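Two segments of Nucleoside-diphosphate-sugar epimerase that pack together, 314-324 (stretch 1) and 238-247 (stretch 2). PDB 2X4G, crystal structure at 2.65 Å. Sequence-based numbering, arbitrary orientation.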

ATOM      1  N   GLU A 314       6.649  40.495  -9.022  1.00 52.08           N
ATOM      2  CA  GLU A 314       8.035  40.544  -8.606  1.00 51.70           C
ATOM      3  C   GLU A 314       8.977  40.010  -9.659  1.00 50.25           C
ATOM      4  O   GLU A 314       9.984  40.633  -9.946  1.00 50.42           O
ATOM      5  CB  GLU A 314       8.218  39.765  -7.311  1.00 51.66           C
ATOM      6  CG  GLU A 314       7.291  40.265  -6.208  1.00 53.45           C
ATOM      7  CD  GLU A 314       7.824  40.051  -4.801  1.00 54.93           C
ATOM      8  OE1 GLU A 314       7.023  40.220  -3.856  1.00 55.19           O
ATOM      9  OE2 GLU A 314       9.022  39.715  -4.627  1.00 55.57           O
ATOM     10  N   LEU A 315       8.657  38.862 -10.240  1.00 48.80           N
ATOM     11  CA  LEU A 315       9.600  38.190 -11.156  1.00 47.76           C
ATOM     12  C   LEU A 315       9.420  38.570 -12.617  1.00 47.46           C
ATOM     13  O   LEU A 315      10.324  38.374 -13.413  1.00 47.59           O
ATOM     14  CB  LEU A 315       9.535  36.664 -11.011  1.00 46.22           C
ATOM     15  CG  LEU A 315       9.598  36.171  -9.563  1.00 45.83           C
ATOM     16  CD1 LEU A 315       9.464  34.663  -9.476  1.00 44.23           C
ATOM     17  CD2 LEU A 315      10.885  36.659  -8.908  1.00 45.21           C
ATOM     18  N   GLY A 316       8.273  39.139 -12.958  1.00 47.39           N
ATOM     19  CA  GLY A 316       7.893  39.307 -14.346  1.00 47.13           C
ATOM     20  C   GLY A 316       7.376  38.004 -14.943  1.00 46.18           C
ATOM     21  O   GLY A 316       7.170  37.909 -16.154  1.00 46.28           O
ATOM     22  N   PHE A 317       7.132  36.995 -14.107  1.00 45.29           N
ATOM     23  CA  PHE A 317       6.762  35.693 -14.640  1.00 43.91           C
ATOM     24  C   PHE A 317       5.272  35.425 -14.725  1.00 43.62           C
ATOM     25  O   PHE A 317       4.522  35.654 -13.788  1.00 43.82           O
ATOM     26  CB  PHE A 317       7.372  34.554 -13.847  1.00 43.04           C
ATOM     27  CG  PHE A 317       6.866  33.222 -14.285  1.00 42.29           C
ATOM     28  CD1 PHE A 317       5.762  32.653 -13.673  1.00 41.17           C
ATOM     29  CD2 PHE A 317       7.442  32.575 -15.366  1.00 41.72           C
ATOM     30  CE1 PHE A 317       5.273  31.442 -14.101  1.00 41.19           C
ATOM     31  CE2 PHE A 317       6.953  31.362 -15.801  1.00 41.48           C
ATOM     32  CZ  PHE A 317       5.858  30.800 -15.173  1.00 41.70           C
ATOM     33  N   PHE A 318       4.865  34.865 -15.854  1.00 43.09           N
ATOM     34  CA  PHE A 318       3.534  34.306 -15.976  1.00 42.59           C
ATOM     35  C   PHE A 318       3.446  33.483 -17.261  1.00 41.89           C
ATOM     36  O   PHE A 318       4.191  33.721 -18.198  1.00 42.22           O
ATOM     37  CB  PHE A 318       2.463  35.422 -15.943  1.00 43.47           C
ATOM     38  CG  PHE A 318       2.578  36.423 -17.058  1.00 42.05           C
ATOM     39  CD1 PHE A 318       1.967  36.192 -18.277  1.00 40.93           C
ATOM     40  CD2 PHE A 318       3.270  37.596 -16.883  1.00 42.57           C
ATOM     41  CE1 PHE A 318       2.058  37.097 -19.293  1.00 40.46           C
ATOM     42  CE2 PHE A 318       3.359  38.521 -17.910  1.00 42.17           C
ATOM     43  CZ  PHE A 318       2.755  38.262 -19.113  1.00 41.08           C
ATOM     44  N   SER A 319       2.502  32.554 -17.302  1.00 41.62           N
ATOM     45  CA  SER A 319       2.341  31.648 -18.429  1.00 41.35           C
ATOM     46  C   SER A 319       1.661  32.340 -19.583  1.00 41.59           C
ATOM     47  O   SER A 319       0.789  33.188 -19.381  1.00 41.78           O
ATOM     48  CB  SER A 319       1.503  30.438 -18.015  1.00 41.41           C
ATOM     49  OG  SER A 319       1.404  29.475 -19.057  1.00 43.62           O
ATOM     50  N   THR A 320       2.092  31.980 -20.792  1.00 40.97           N
ATOM     51  CA  THR A 320       1.476  32.457 -22.026  1.00 41.06           C
ATOM     52  C   THR A 320       1.048  31.310 -22.953  1.00 40.50           C
ATOM     53  O   THR A 320       0.432  31.553 -23.976  1.00 41.29           O
ATOM     54  CB  THR A 320       2.412  33.480 -22.776  1.00 41.30           C
ATOM     55  OG1 THR A 320       3.743  32.982 -22.880  1.00 40.50           O
ATOM     56  CG2 THR A 320       2.495  34.767 -22.020  1.00 41.99           C
ATOM     57  N   THR A 321       1.329  30.068 -22.562  1.00 39.53           N
ATOM     58  CA  THR A 321       1.118  28.881 -23.406  1.00 39.15           C
ATOM     59  C   THR A 321      -0.284  28.304 -23.211  1.00 39.30           C
ATOM     60  O   THR A 321      -0.724  28.114 -22.098  1.00 39.07           O
ATOM     61  CB  THR A 321       2.197  27.781 -23.103  1.00 38.37           C
ATOM     62  OG1 THR A 321       3.500  28.371 -23.150  1.00 39.15           O
ATOM     63  CG2 THR A 321       2.160  26.641 -24.093  1.00 36.05           C
ATOM     64  N   ALA A 322      -0.992  28.043 -24.307  1.00 40.26           N
ATOM     65  CA  ALA A 322      -2.282  27.357 -24.239  1.00 40.52           C
ATOM     66  C   ALA A 322      -2.050  25.985 -23.648  1.00 40.00           C
ATOM     67  O   ALA A 322      -1.045  25.351 -23.964  1.00 39.43           O
ATOM     68  CB  ALA A 322      -2.895  27.227 -25.611  1.00 40.39           C
ATOM     69  N   LEU A 323      -2.971  25.545 -22.792  1.00 40.64           N
ATOM     70  CA  LEU A 323      -2.919  24.209 -22.180  1.00 40.84           C
ATOM     71  C   LEU A 323      -2.899  23.078 -23.175  1.00 41.75           C
ATOM     72  O   LEU A 323      -2.320  22.062 -22.902  1.00 41.36           O
ATOM     73  CB  LEU A 323      -4.134  23.975 -21.281  1.00 41.11           C
ATOM     74  CG  LEU A 323      -4.148  22.655 -20.503  1.00 39.64           C
ATOM     75  CD1 LEU A 323      -2.848  22.480 -19.694  1.00 36.10           C
ATOM     76  CD2 LEU A 323      -5.370  22.633 -19.602  1.00 38.09           C
ATOM     77  N   ASP A 324      -3.581  23.242 -24.304  1.00 43.88           N
ATOM     78  CA  ASP A 324      -3.655  22.191 -25.313  1.00 45.09           C
ATOM     79  C   ASP A 324      -2.293  22.000 -25.943  1.00 44.86           C
ATOM     80  O   ASP A 324      -1.911  20.867 -26.270  1.00 45.44           O
ATOM     81  CB  ASP A 324      -4.647  22.553 -26.425  1.00 46.66           C
ATOM     82  CG  ASP A 324      -6.085  22.223 -26.080  1.00 49.78           C
ATOM     83  OD1 ASP A 324      -6.941  22.451 -26.975  1.00 53.51           O
ATOM     84  OD2 ASP A 324      -6.365  21.738 -24.950  1.00 51.88           O
TER
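Stretch 2 (238-247) RYLLTGHNLE

Stretch 2 is made of two short strands, 238-241 and 244-247, joined at Thr242 and Gly243. Stretch 1 is mostly loop. It begins in a helix that started earlier in the chain. Gly316 is the first residue after it to leave helical phi/psi, with positive phi. The chain is largely extended from Phe317 to Ala322, with a break at Thr320 (phi/psi -126/-3). Ala322 sits at the N-cap position, right before the next helix. The touching parts run in the same general direction, with end-to-end vectors 25° apart. The backbones come closest in the middle: CA of Ser319 lies 5.6 Å from CA of Gly243. Toward the ends they are wider, with 8.7 Å between CA of Leu315 and CA of Tyr239, and 7.4 Å between CA of Leu323 and CA of His244. No backbone hydrogen bond joins the two stretches; the contacts are largely made by side chains.

Tyr239 points toward stretch 1. Its OH donates a hydrogen bond to OE2 of Glu314 at 2.7 Å, at the ring edge. Leu315 covers one face of the same ring; its CD2 is 4.2 Å from the Tyr239 ring centroid, a CH-pi contact. Tyr239 thus makes a polar contact at its tip and an apolar one over its face.

Leu241 comes next. Its CB points sideways, but the end of the side chain comes nearer, and its CD2 lies 4.0 Å from CD1 of Phe317. The edge of the Phe317 ring faces the backbone of Thr242, with CE1 4.0 Å from Thr242 O. Ser319 CB packs 3.9 Å from the same Thr242 O. Gly243 has no side chain, and its CA is 4.2 Å from Ser319 CB.

Beyond Gly243, His244 lies against the start of the second helix. Its CE1 is 3.3 Å from Thr321 O and 3.4 Å from Leu323 N. Leu323 also reaches Leu246, CD2 to CD2 at 3.5 Å. Phe318 and Thr320 point away from stretch 2.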

ATOM      1  N   ARG A 238       8.916  32.557  -0.981  1.00 46.51           N
ATOM      2  CA  ARG A 238       8.377  31.544  -1.901  1.00 45.37           C
ATOM      3  C   ARG A 238       7.800  32.229  -3.134  1.00 44.65           C
ATOM      4  O   ARG A 238       7.340  33.373  -3.062  1.00 45.67           O
ATOM      5  CB  ARG A 238       7.275  30.719  -1.234  1.00 45.80           C
ATOM      6  CG  ARG A 238       7.626  30.275   0.175  1.00 48.03           C
ATOM      7  CD  ARG A 238       6.885  29.037   0.637  1.00 49.72           C
ATOM      8  NE  ARG A 238       5.589  29.362   1.222  1.00 53.14           N
ATOM      9  CZ  ARG A 238       4.960  28.641   2.157  1.00 55.18           C
ATOM     10  NH1 ARG A 238       5.491  27.530   2.663  1.00 54.76           N
ATOM     11  NH2 ARG A 238       3.786  29.058   2.602  1.00 57.32           N
ATOM     12  N   TYR A 239       7.837  31.543  -4.271  1.00 43.01           N
ATOM     13  CA  TYR A 239       7.179  32.036  -5.473  1.00 41.83           C
ATOM     14  C   TYR A 239       6.486  30.895  -6.183  1.00 40.47           C
ATOM     15  O   TYR A 239       7.127  29.977  -6.694  1.00 38.61           O
ATOM     16  CB  TYR A 239       8.180  32.703  -6.407  1.00 41.74           C
ATOM     17  CG  TYR A 239       8.771  33.946  -5.828  1.00 43.02           C
ATOM     18  CD1 TYR A 239       9.948  33.904  -5.097  1.00 42.79           C
ATOM     19  CD2 TYR A 239       8.135  35.167  -5.985  1.00 43.85           C
ATOM     20  CE1 TYR A 239      10.493  35.061  -4.563  1.00 44.01           C
ATOM     21  CE2 TYR A 239       8.665  36.319  -5.444  1.00 45.38           C
ATOM     22  CZ  TYR A 239       9.846  36.260  -4.740  1.00 45.73           C
ATOM     23  OH  TYR A 239      10.361  37.416  -4.209  1.00 48.56           O
ATOM     24  N   LEU A 240       5.157  30.962  -6.181  1.00 40.61           N
ATOM     25  CA  LEU A 240       4.325  30.032  -6.921  1.00 39.83           C
ATOM     26  C   LEU A 240       4.407  30.311  -8.443  1.00 39.47           C
ATOM     27  O   LEU A 240       4.195  31.439  -8.914  1.00 39.05           O
ATOM     28  CB  LEU A 240       2.894  30.129  -6.427  1.00 40.61           C
ATOM     29  CG  LEU A 240       2.597  29.535  -5.054  1.00 40.56           C
ATOM     30  CD1 LEU A 240       1.237  30.023  -4.559  1.00 38.41           C
ATOM     31  CD2 LEU A 240       2.642  27.987  -5.143  1.00 39.67           C
ATOM     32  N   LEU A 241       4.758  29.259  -9.187  1.00 38.66           N
ATOM     33  CA  LEU A 241       4.952  29.329 -10.617  1.00 37.61           C
ATOM     34  C   LEU A 241       3.801  28.520 -11.196  1.00 37.57           C
ATOM     35  O   LEU A 241       3.818  27.318 -11.139  1.00 36.67           O
ATOM     36  CB  LEU A 241       6.331  28.764 -10.988  1.00 36.84           C
ATOM     37  CG  LEU A 241       7.537  29.436 -10.287  1.00 35.82           C
ATOM     38  CD1 LEU A 241       8.839  28.739 -10.614  1.00 31.50           C
ATOM     39  CD2 LEU A 241       7.638  30.930 -10.637  1.00 34.20           C
ATOM     40  N   THR A 242       2.794  29.216 -11.725  1.00 38.55           N
ATOM     41  CA  THR A 242       1.488  28.634 -12.007  1.00 38.87           C
ATOM     42  C   THR A 242       1.154  28.728 -13.466  1.00 39.42           C
ATOM     43  O   THR A 242       1.707  29.555 -14.179  1.00 39.90           O
ATOM     44  CB  THR A 242       0.379  29.380 -11.252  1.00 39.61           C
ATOM     45  OG1 THR A 242       0.306  30.725 -11.719  1.00 39.81           O
ATOM     46  CG2 THR A 242       0.664  29.419  -9.775  1.00 39.90           C
ATOM     47  N   GLY A 243       0.215  27.888 -13.893  1.00 40.64           N
ATOM     48  CA  GLY A 243      -0.171  27.755 -15.294  1.00 41.08           C
ATOM     49  C   GLY A 243      -1.659  27.927 -15.411  1.00 42.48           C
ATOM     50  O   GLY A 243      -2.132  29.048 -15.586  1.00 43.82           O
ATOM     51  N   HIS A 244      -2.399  26.824 -15.300  1.00 43.14           N
ATOM     52  CA  HIS A 244      -3.869  26.850 -15.385  1.00 43.98           C
ATOM     53  C   HIS A 244      -4.475  26.182 -14.168  1.00 44.62           C
ATOM     54  O   HIS A 244      -4.056  25.080 -13.792  1.00 44.57           O
ATOM     55  CB  HIS A 244      -4.355  26.131 -16.638  1.00 43.87           C
ATOM     56  CG  HIS A 244      -3.794  26.697 -17.904  1.00 45.27           C
ATOM     57  ND1 HIS A 244      -2.848  26.035 -18.660  1.00 45.83           N
ATOM     58  CD2 HIS A 244      -4.010  27.883 -18.522  1.00 47.19           C
ATOM     59  CE1 HIS A 244      -2.520  26.781 -19.698  1.00 47.09           C
ATOM     60  NE2 HIS A 244      -3.209  27.908 -19.637  1.00 47.63           N
ATOM     61  N   ASN A 245      -5.444  26.855 -13.542  1.00 45.22           N
ATOM     62  CA  ASN A 245      -6.261  26.222 -12.520  1.00 45.40           C
ATOM     63  C   ASN A 245      -7.336  25.392 -13.193  1.00 46.58           C
ATOM     64  O   ASN A 245      -7.999  25.844 -14.100  1.00 46.90           O
ATOM     65  CB  ASN A 245      -6.876  27.255 -11.605  1.00 45.71           C
ATOM     66  CG  ASN A 245      -5.854  27.937 -10.759  1.00 42.36           C
ATOM     67  OD1 ASN A 245      -4.982  27.316 -10.178  1.00 39.42           O
ATOM     68  ND2 ASN A 245      -5.954  29.213 -10.685  1.00 38.68           N
ATOM     69  N   LEU A 246      -7.488  24.162 -12.741  1.00 47.76           N
ATOM     70  CA  LEU A 246      -8.135  23.141 -13.530  1.00 48.77           C
ATOM     71  C   LEU A 246      -8.861  22.153 -12.643  1.00 49.75           C
ATOM     72  O   LEU A 246      -8.290  21.652 -11.686  1.00 50.32           O
ATOM     73  CB  LEU A 246      -7.028  22.387 -14.272  1.00 48.28           C
ATOM     74  CG  LEU A 246      -7.196  22.119 -15.751  1.00 48.68           C
ATOM     75  CD1 LEU A 246      -7.723  23.353 -16.460  1.00 50.68           C
ATOM     76  CD2 LEU A 246      -5.859  21.733 -16.289  1.00 48.45           C
ATOM     77  N   GLU A 247     -10.106  21.848 -12.962  1.00 50.68           N
ATOM     78  CA  GLU A 247     -10.752  20.697 -12.358  1.00 51.39           C
ATOM     79  C   GLU A 247     -10.119  19.413 -12.943  1.00 50.13           C
ATOM     80  O   GLU A 247      -9.755  19.362 -14.121  1.00 49.51           O
ATOM     81  CB  GLU A 247     -12.268  20.740 -12.621  1.00 52.93           C
ATOM     82  CG  GLU A 247     -13.040  21.850 -11.875  1.00 55.67           C
ATOM     83  CD  GLU A 247     -13.247  21.547 -10.403  1.00 58.86           C
ATOM     84  OE1 GLU A 247     -12.767  20.490  -9.951  1.00 61.71           O
ATOM     85  OE2 GLU A 247     -13.883  22.354  -9.688  1.00 60.91           O
TER